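Local coordinates for protein lipase C (Serratia marcescens, PDB 5NEN) that serves as the membrane fusion protein of a type I secretion system, probably bridging the inner-membrane transporter and the outer-membrane channel for lipase export, at residues 93-98 with 129-134; 162-167 with 217-222; 144-149 with 231-236. One frame throughout, in Å; residues are numbered along the deposited sequence.

Interaction 1. Residues 93-98 with 129-134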
loop_
_atom_site.group_PDB
_atom_site.type_symbol
_atom_site.label_atom_id
_atom_site.label_comp_id
_atom_site.label_asym_id
_atom_site.label_seq_id
_atom_site.Cartn_x
_atom_site.Cartn_y
_atom_site.Cartn_z
ATOM N N LEU A 93 -8.119 -3.526 -16.430
ATOM C CA LEU A 93 -8.212 -2.139 -16.913
ATOM C C LEU A 93 -8.435 -1.167 -15.781
ATOM O O LEU A 93 -7.798 -0.110 -15.731
ATOM C CB LEU A 93 -9.330 -1.958 -17.940
ATOM C CG LEU A 93 -8.942 -2.544 -19.284
ATOM C CD1 LEU A 93 -9.997 -2.287 -20.297
ATOM C CD2 LEU A 93 -7.674 -1.854 -19.694
ATOM N N ALA A 94 -9.321 -1.528 -14.865
ATOM C CA ALA A 94 -9.535 -0.658 -13.726
ATOM C C ALA A 94 -8.218 -0.490 -12.986
ATOM O O ALA A 94 -7.702 0.637 -12.809
ATOM C CB ALA A 94 -10.597 -1.238 -12.801
ATOM N N THR A 95 -7.626 -1.623 -12.636
ATOM C CA THR A 95 -6.388 -1.591 -11.879
ATOM C C THR A 95 -5.273 -0.783 -12.512
ATOM O O THR A 95 -4.562 -0.035 -11.850
ATOM C CB THR A 95 -5.923 -2.995 -11.666
ATOM O OG1 THR A 95 -6.811 -3.582 -10.707
ATOM C CG2 THR A 95 -4.474 -3.041 -11.139
ATOM N N GLU A 96 -5.177 -0.910 -13.816
ATOM C CA GLU A 96 -4.164 -0.260 -14.605
ATOM C C GLU A 96 -4.385 1.253 -14.605
ATOM O O GLU A 96 -3.429 2.030 -14.584
ATOM C CB GLU A 96 -4.207 -0.821 -16.014
ATOM C CG GLU A 96 -3.019 -0.509 -16.813
ATOM C CD GLU A 96 -3.114 -1.101 -18.190
ATOM O OE1 GLU A 96 -3.997 -0.680 -18.974
ATOM O OE2 GLU A 96 -2.341 -2.037 -18.467
ATOM N N GLY A 97 -5.649 1.668 -14.641
ATOM C CA GLY A 97 -5.948 3.088 -14.561
ATOM C C GLY A 97 -5.419 3.593 -13.232
ATOM O O GLY A 97 -4.783 4.680 -13.143
ATOM N N ARG A 98 -5.637 2.787 -12.188
ATOM C CA ARG A 98 -5.179 3.213 -10.860
ATOM C C ARG A 98 -3.666 3.303 -10.806
ATOM O O ARG A 98 -3.120 4.322 -10.391
ATOM C CB ARG A 98 -5.681 2.291 -9.748
ATOM C CG ARG A 98 -4.928 2.460 -8.446
ATOM C CD ARG A 98 -5.575 1.640 -7.321
ATOM N NE ARG A 98 -5.222 0.216 -7.367
ATOM C CZ ARG A 98 -4.062 -0.287 -6.961
ATOM N NH1 ARG A 98 -3.095 0.507 -6.501
ATOM N NH2 ARG A 98 -3.852 -1.587 -7.042
ATOM N N ALA A 129 -15.565 1.433 -8.732
ATOM C CA ALA A 129 -15.768 1.996 -7.413
ATOM C C ALA A 129 -14.656 1.544 -6.482
ATOM O O ALA A 129 -14.069 2.364 -5.777
ATOM C CB ALA A 129 -17.122 1.599 -6.862
ATOM N N LEU A 130 -14.339 0.253 -6.516
ATOM C CA LEU A 130 -13.313 -0.312 -5.629
ATOM C C LEU A 130 -11.940 0.268 -5.916
ATOM O O LEU A 130 -11.184 0.540 -5.002
ATOM C CB LEU A 130 -13.261 -1.846 -5.735
ATOM C CG LEU A 130 -12.696 -2.588 -4.515
ATOM C CD1 LEU A 130 -13.193 -4.027 -4.397
ATOM C CD2 LEU A 130 -11.199 -2.604 -4.608
ATOM N N GLN A 131 -11.609 0.408 -7.196
ATOM C CA GLN A 131 -10.310 0.917 -7.595
ATOM C C GLN A 131 -10.195 2.377 -7.186
ATOM O O GLN A 131 -9.158 2.812 -6.697
ATOM C CB GLN A 131 -10.117 0.768 -9.092
ATOM C CG GLN A 131 -9.609 -0.606 -9.483
ATOM C CD GLN A 131 -8.460 -1.102 -8.637
ATOM O OE1 GLN A 131 -7.442 -0.421 -8.475
ATOM N NE2 GLN A 131 -8.594 -2.314 -8.124
ATOM N N THR A 132 -11.260 3.141 -7.384
ATOM C CA THR A 132 -11.247 4.535 -6.958
ATOM C C THR A 132 -11.056 4.636 -5.446
ATOM O O THR A 132 -10.327 5.505 -4.948
ATOM C CB THR A 132 -12.520 5.258 -7.336
ATOM O OG1 THR A 132 -12.726 5.149 -8.752
ATOM C CG2 THR A 132 -12.378 6.698 -6.980
ATOM N N GLN A 133 -11.713 3.730 -4.726
ATOM C CA GLN A 133 -11.590 3.658 -3.281
ATOM C C GLN A 133 -10.118 3.414 -2.949
ATOM O O GLN A 133 -9.432 4.274 -2.398
ATOM C CB GLN A 133 -12.478 2.530 -2.736
ATOM C CG GLN A 133 -13.250 2.787 -1.432
ATOM C CD GLN A 133 -14.490 1.874 -1.256
ATOM O OE1 GLN A 133 -14.597 0.809 -1.864
ATOM N NE2 GLN A 133 -15.408 2.291 -0.393
ATOM N N LEU A 134 -9.611 2.283 -3.409
ATOM C CA LEU A 134 -8.254 1.841 -3.116
ATOM C C LEU A 134 -7.248 2.939 -3.468
ATOM O O LEU A 134 -6.246 3.117 -2.761
ATOM C CB LEU A 134 -7.953 0.537 -3.870
ATOM C CG LEU A 134 -6.573 -0.122 -3.730
ATOM C CD1 LEU A 134 -5.976 -0.122 -2.307
ATOM C CD2 LEU A 134 -6.664 -1.531 -4.225
#
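Ala94 meets Gln131 first: its methyl CB lies 3.5 Å from Gln131 CG, and so small a residue lets the glutamine chain lie close to the helix. The two helical segments come within 9.3 Å, axis to axis, and run in nearly the same direction, 24° apart. At Thr95 the hydroxyl OG1 comes to 3.4 Å from Gln131 NE2, but the angle is too poor for a hydrogen bond; OG1 makes a weak one to Thr91 O in its own helix instead. Arg98 supplies the polar link. Its CG stands anti to the backbone N, and the chain bends at chi3. NE then donates to Gln131 OE1 over 2.6 Å, with the oxygen in the guanidinium plane. The bond is bent, with an N-H...O angle of 140°, although NE lies in the carbonyl plane at a C=O...NE angle of 155°. Over one guanidinium face, offset toward the rim, lies Leu134 CD2, 3.9 Å from Arg98 NE. A long arginine suits this buried place because its flat group offers a donor at its edge and a face to a leucine, while NH1 forms a salt bridge with Glu102. Phe111 touches both Ala94 and Gln131, and Leu134 packs on Gly148 of the second subunit. This is side-by-side packing of near-parallel helices within the AprE-like helical hairpin domain of membrane fusion proteins.

Interaction 2. Residues 162-167 with 217-222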
loop_
_atom_site.group_PDB
_atom_site.type_symbol
_atom_site.label_atom_id
_atom_site.label_comp_id
_atom_site.label_asym_id
_atom_site.label_seq_id
_atom_site.Cartn_x
_atom_site.Cartn_y
_atom_site.Cartn_z
ATOM N N GLY A 162 16.271 25.502 20.496
ATOM C CA GLY A 162 16.543 25.651 21.907
ATOM C C GLY A 162 17.995 25.329 22.204
ATOM O O GLY A 162 18.667 26.075 22.900
ATOM N N LEU A 163 18.500 24.243 21.640
ATOM C CA LEU A 163 19.874 23.867 21.913
ATOM C C LEU A 163 20.878 24.946 21.457
ATOM O O LEU A 163 21.838 25.247 22.169
ATOM C CB LEU A 163 20.176 22.529 21.243
ATOM C CG LEU A 163 19.449 21.353 21.902
ATOM C CD1 LEU A 163 20.118 20.016 21.582
ATOM C CD2 LEU A 163 19.408 21.559 23.402
ATOM N N GLN A 164 20.641 25.531 20.288
ATOM C CA GLN A 164 21.478 26.607 19.773
ATOM C C GLN A 164 21.416 27.835 20.682
ATOM O O GLN A 164 22.431 28.483 20.949
ATOM C CB GLN A 164 21.057 26.960 18.345
ATOM C CG GLN A 164 21.330 25.859 17.319
ATOM C CD GLN A 164 22.828 25.658 17.064
ATOM O OE1 GLN A 164 23.658 26.426 17.556
ATOM N NE2 GLN A 164 23.179 24.607 16.320
ATOM N N ASP A 165 20.221 28.168 21.145
ATOM C CA ASP A 165 20.079 29.292 22.058
ATOM C C ASP A 165 20.885 29.052 23.331
ATOM O O ASP A 165 21.625 29.930 23.811
ATOM C CB ASP A 165 18.604 29.556 22.377
ATOM C CG ASP A 165 17.833 30.110 21.167
ATOM O OD1 ASP A 165 18.475 30.581 20.190
ATOM O OD2 ASP A 165 16.580 30.097 21.206
ATOM N N SER A 166 20.764 27.841 23.855
ATOM C CA SER A 166 21.445 27.505 25.079
ATOM C C SER A 166 22.937 27.678 24.820
ATOM O O SER A 166 23.627 28.338 25.605
ATOM C CB SER A 166 21.099 26.088 25.521
ATOM O OG SER A 166 21.624 25.800 26.802
ATOM N N ARG A 167 23.422 27.148 23.695
ATOM C CA ARG A 167 24.858 27.205 23.416
ATOM C C ARG A 167 25.334 28.642 23.336
ATOM O O ARG A 167 26.414 28.968 23.829
ATOM C CB ARG A 167 25.252 26.491 22.125
ATOM C CG ARG A 167 26.704 26.815 21.757
ATOM C CD ARG A 167 27.299 25.951 20.664
ATOM N NE ARG A 167 26.493 25.916 19.444
ATOM C CZ ARG A 167 26.959 25.551 18.252
ATOM N NH1 ARG A 167 28.232 25.195 18.114
ATOM N NH2 ARG A 167 26.151 25.534 17.199
ATOM N N GLY A 217 27.084 17.744 21.528
ATOM C CA GLY A 217 27.025 16.335 21.202
ATOM C C GLY A 217 25.590 16.077 20.821
ATOM O O GLY A 217 25.300 15.478 19.768
ATOM N N ARG A 218 24.685 16.629 21.623
ATOM C CA ARG A 218 23.271 16.437 21.331
ATOM C C ARG A 218 22.911 17.031 19.972
ATOM O O ARG A 218 22.191 16.402 19.183
ATOM C CB ARG A 218 22.394 17.045 22.425
ATOM C CG ARG A 218 22.292 16.174 23.648
ATOM C CD ARG A 218 21.093 16.557 24.486
ATOM N NE ARG A 218 21.410 17.478 25.570
ATOM C CZ ARG A 218 21.586 17.101 26.830
ATOM N NH1 ARG A 218 21.484 15.818 27.164
ATOM N NH2 ARG A 218 21.867 18.005 27.760
ATOM N N ILE A 219 23.438 18.219 19.691
ATOM C CA ILE A 219 23.144 18.893 18.437
ATOM C C ILE A 219 23.563 18.022 17.262
ATOM O O ILE A 219 22.781 17.787 16.355
ATOM C CB ILE A 219 23.850 20.285 18.333
ATOM C CG1 ILE A 219 23.031 21.373 18.985
ATOM C CG2 ILE A 219 24.039 20.730 16.903
ATOM C CD1 ILE A 219 23.793 22.653 19.103
ATOM N N GLY A 220 24.781 17.509 17.299
ATOM C CA GLY A 220 25.282 16.720 16.202
ATOM C C GLY A 220 24.427 15.497 16.001
ATOM O O GLY A 220 24.056 15.159 14.868
ATOM N N GLN A 221 24.090 14.848 17.109
ATOM C CA GLN A 221 23.352 13.604 17.024
ATOM C C GLN A 221 22.018 13.871 16.342
ATOM O O GLN A 221 21.572 13.113 15.472
ATOM C CB GLN A 221 23.180 12.996 18.407
ATOM C CG GLN A 221 24.512 12.587 19.054
ATOM C CD GLN A 221 25.404 11.670 18.203
ATOM O OE1 GLN A 221 25.009 11.178 17.142
ATOM N NE2 GLN A 221 26.634 11.456 18.676
ATOM N N LEU A 222 21.395 14.972 16.738
ATOM C CA LEU A 222 20.125 15.391 16.162
ATOM C C LEU A 222 20.242 15.756 14.681
ATOM O O LEU A 222 19.375 15.403 13.889
ATOM C CB LEU A 222 19.558 16.563 16.959
ATOM C CG LEU A 222 18.977 16.128 18.304
ATOM C CD1 LEU A 222 18.435 17.283 19.105
ATOM C CD2 LEU A 222 17.846 15.162 17.996
#
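Arg218 touches Leu163 through its aliphatic root, CB lying 3.8 Å from Leu163 CD1, and the two side chains cross at about a right angle. The methylene is the part of this residue used in the contact. Its charged end goes to weak, long ion pairs with Glu214 and with Glu257 of the second subunit, whose Gln88 also packs on both Leu163 and Arg218.

Ile219 follows, and its CA is nearest that of Leu163 in the pairing of these antiparallel helices, whose axes come to 10.4 Å and lie 153° apart in direction. Its longer branch does most of the touching: CG1, anti to the carbonyl carbon (chi1 -85°), lies 3.8 Å from Leu163 CB, and the methyl CD1 at its end lies 3.5 Å from Gln164 NE2, while the other branch, CG2, also comes near that NE2. The isoleucine meets the glutamine chain at about a right angle. CD1 also approaches Arg167 NH2, at 4.2 Å, obliquely to the guanidinium. The amide of Gln164 and this guanidinium are tied together along their own helix: Arg167 NH2 donates to Gln164 OE1 over 2.7 Å, with an N-H...O angle of 172°. The donor lies in the amide plane on a lone pair of OE1, and the oxygen lies close to the guanidinium plane, so the bond helps to fix the rotation of both flat groups beside the isoleucine methyl.

Leu222, one turn on, brings CD1 to 4.1 Å from Leu163 CD1. Leucine suits Leu163's buried place, since a single branched chain can meet three residues of the partner helix.

No hydrogen bond joins the two segments. Apolar packing holds the helices here, with Gln164 and Arg167 bonded to each other within one helix and Arg218 turned to weak, long ion pairs, which implies cohesion from dispersion and hydrocarbon burial more than from directional bonds.

Interaction 3. Residues 144-149 with 231-236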
loop_
_atom_site.group_PDB
_atom_site.type_symbol
_atom_site.label_atom_id
_atom_site.label_comp_id
_atom_site.label_asym_id
_atom_site.label_seq_id
_atom_site.Cartn_x
_atom_site.Cartn_y
_atom_site.Cartn_z
ATOM N N SER A 144 -0.240 11.147 4.373
ATOM C CA SER A 144 -0.287 11.211 5.815
ATOM C C SER A 144 1.058 10.817 6.405
ATOM O O SER A 144 1.553 11.455 7.349
ATOM C CB SER A 144 -1.397 10.309 6.353
ATOM O OG SER A 144 -2.646 10.976 6.329
ATOM N N GLU A 145 1.665 9.786 5.827
ATOM C CA GLU A 145 2.986 9.383 6.266
ATOM C C GLU A 145 4.005 10.505 6.089
ATOM O O GLU A 145 4.703 10.877 7.047
ATOM C CB GLU A 145 3.465 8.153 5.516
ATOM C CG GLU A 145 4.489 7.401 6.300
ATOM C CD GLU A 145 5.093 6.280 5.515
ATOM O OE1 GLU A 145 4.410 5.754 4.601
ATOM O OE2 GLU A 145 6.250 5.926 5.833
ATOM N N ILE A 146 4.074 11.042 4.866
ATOM C CA ILE A 146 5.076 12.046 4.522
ATOM C C ILE A 146 4.885 13.281 5.417
ATOM O O ILE A 146 5.870 13.865 5.892
ATOM C CB ILE A 146 4.985 12.443 3.033
ATOM C CG1 ILE A 146 5.082 11.208 2.125
ATOM C CG2 ILE A 146 6.087 13.420 2.663
ATOM C CD1 ILE A 146 6.481 10.633 1.952
ATOM N N ASP A 147 3.624 13.631 5.686
ATOM C CA ASP A 147 3.274 14.668 6.654
ATOM C C ASP A 147 3.863 14.352 8.021
ATOM O O ASP A 147 4.327 15.233 8.733
ATOM C CB ASP A 147 1.765 14.789 6.818
ATOM C CG ASP A 147 1.096 15.474 5.658
ATOM O OD1 ASP A 147 1.818 16.031 4.797
ATOM O OD2 ASP A 147 -0.162 15.481 5.644
ATOM N N GLY A 148 3.798 13.083 8.403
ATOM C CA GLY A 148 4.342 12.675 9.678
ATOM C C GLY A 148 5.829 12.933 9.744
ATOM O O GLY A 148 6.357 13.442 10.729
ATOM N N TYR A 149 6.525 12.563 8.689
ATOM C CA TYR A 149 7.951 12.812 8.663
ATOM C C TYR A 149 8.262 14.316 8.655
ATOM O O TYR A 149 9.203 14.757 9.315
ATOM C CB TYR A 149 8.602 12.082 7.496
ATOM C CG TYR A 149 8.986 10.637 7.808
ATOM C CD1 TYR A 149 10.211 10.352 8.420
ATOM C CD2 TYR A 149 8.142 9.558 7.497
ATOM C CE1 TYR A 149 10.587 9.040 8.726
ATOM C CE2 TYR A 149 8.515 8.230 7.790
ATOM C CZ TYR A 149 9.743 7.980 8.410
ATOM O OH TYR A 149 10.150 6.692 8.728
ATOM N N GLN A 231 16.403 10.678 4.769
ATOM C CA GLN A 231 16.694 9.579 3.861
ATOM C C GLN A 231 15.643 8.465 4.013
ATOM O O GLN A 231 15.428 7.709 3.075
ATOM C CB GLN A 231 18.106 9.010 4.073
ATOM C CG GLN A 231 18.194 7.867 5.083
ATOM C CD GLN A 231 19.559 7.201 5.099
ATOM O OE1 GLN A 231 20.542 7.789 5.556
ATOM N NE2 GLN A 231 19.636 5.983 4.560
ATOM N N ARG A 232 15.011 8.344 5.184
ATOM C CA ARG A 232 13.931 7.366 5.362
ATOM C C ARG A 232 12.734 7.725 4.486
ATOM O O ARG A 232 12.113 6.850 3.849
ATOM C CB ARG A 232 13.500 7.272 6.822
ATOM C CG ARG A 232 14.499 6.543 7.694
ATOM C CD ARG A 232 13.901 6.189 9.050
ATOM N NE ARG A 232 13.737 7.361 9.907
ATOM C CZ ARG A 232 14.643 7.766 10.791
ATOM N NH1 ARG A 232 15.774 7.086 10.931
ATOM N NH2 ARG A 232 14.415 8.843 11.536
ATOM N N ILE A 233 12.426 9.021 4.439
ATOM C CA ILE A 233 11.390 9.496 3.539
ATOM C C ILE A 233 11.755 9.125 2.118
ATOM O O ILE A 233 10.988 8.476 1.413
ATOM C CB ILE A 233 11.255 11.015 3.542
ATOM C CG1 ILE A 233 10.477 11.516 4.734
ATOM C CG2 ILE A 233 10.587 11.504 2.240
ATOM C CD1 ILE A 233 10.193 13.027 4.618
ATOM N N ASP A 234 12.966 9.510 1.725
ATOM C CA ASP A 234 13.370 9.353 0.345
ATOM C C ASP A 234 13.327 7.899 -0.075
ATOM O O ASP A 234 12.726 7.544 -1.083
ATOM C CB ASP A 234 14.781 9.895 0.158
ATOM C CG ASP A 234 14.854 11.392 0.355
ATOM O OD1 ASP A 234 13.807 12.069 0.192
ATOM O OD2 ASP A 234 15.964 11.882 0.673
ATOM N N GLN A 235 13.901 7.055 0.763
ATOM C CA GLN A 235 13.951 5.634 0.511
ATOM C C GLN A 235 12.574 5.033 0.394
ATOM O O GLN A 235 12.354 4.172 -0.451
ATOM C CB GLN A 235 14.734 4.928 1.608
ATOM C CG GLN A 235 16.226 4.823 1.302
ATOM C CD GLN A 235 16.530 4.069 0.027
ATOM O OE1 GLN A 235 15.685 3.343 -0.503
ATOM N NE2 GLN A 235 17.747 4.240 -0.477
ATOM N N ARG A 236 11.625 5.476 1.212
ATOM C CA ARG A 236 10.362 4.773 1.151
ATOM C C ARG A 236 9.549 5.317 -0.025
ATOM O O ARG A 236 8.761 4.603 -0.633
ATOM C CB ARG A 236 9.569 4.907 2.446
ATOM C CG ARG A 236 8.133 4.492 2.222
ATOM C CD ARG A 236 7.217 4.571 3.399
ATOM N NE ARG A 236 6.047 3.739 3.129
ATOM C CZ ARG A 236 5.063 4.074 2.302
ATOM N NH1 ARG A 236 5.106 5.228 1.664
ATOM N NH2 ARG A 236 4.042 3.253 2.105
#
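Ile146 and Ile233 have the nearest CA atoms, 6.9 Å apart, of two antiparallel helices whose axes approach to 10.5 Å at 162° between directions. The isoleucines meet through methyls, Ile146 CD1 lying 4.2 Å from Ile233 CG2. The other branch of Ile233 serves Tyr149: its CG1 lies 3.4 Å from Tyr149 CB, and the two side chains lie alongside, running opposite ways. The two branches of Ile233 thus serve different partners, which suits a beta-branched residue. The tyrosine ring reaches on to Arg232: Arg232 NE sits near the ring plane at its edge, 3.8 Å from Tyr149 CE1. The ring and guanidinium planes are 40° apart, so the groups meet rim to rim without stacking. Toward the other end, Glu145, with CG anti to the backbone N (chi1 -156°), forms a salt bridge with Arg236, OE1 lying 3.0 Å from NE. The oxygen sits over one guanidinium face and none of the N-H groups is directed at it, so the attraction is probably one of charge, without a directed hydrogen bond. Long, extended chains suit both ions, letting opposite charges meet across the gap. An apolar strip flanked by longer polar chains is consistent with the antiparallel helical hairpin of membrane fusion proteins, here the two long arms of the AprE-like hairpin.

In the fold
From the N terminus, the chain passes through strand 43-46 into helix 76-103, and interaction 1 closes the first loop by bringing this helix beside the start of helix 122-190, after the short helix 113-117. Helix 122-190 then runs on to a turn and returns as helix 195-270. Interaction 3 closes this hairpin about 24 Å further along, between centres. Interaction 2, another 24 Å on toward the turn, closes a shorter loop within that of interaction 3. Interaction 1 precedes both in series, and none cross. Helix 122-190 takes part in all three, and each contact also has neighbours on the second subunit.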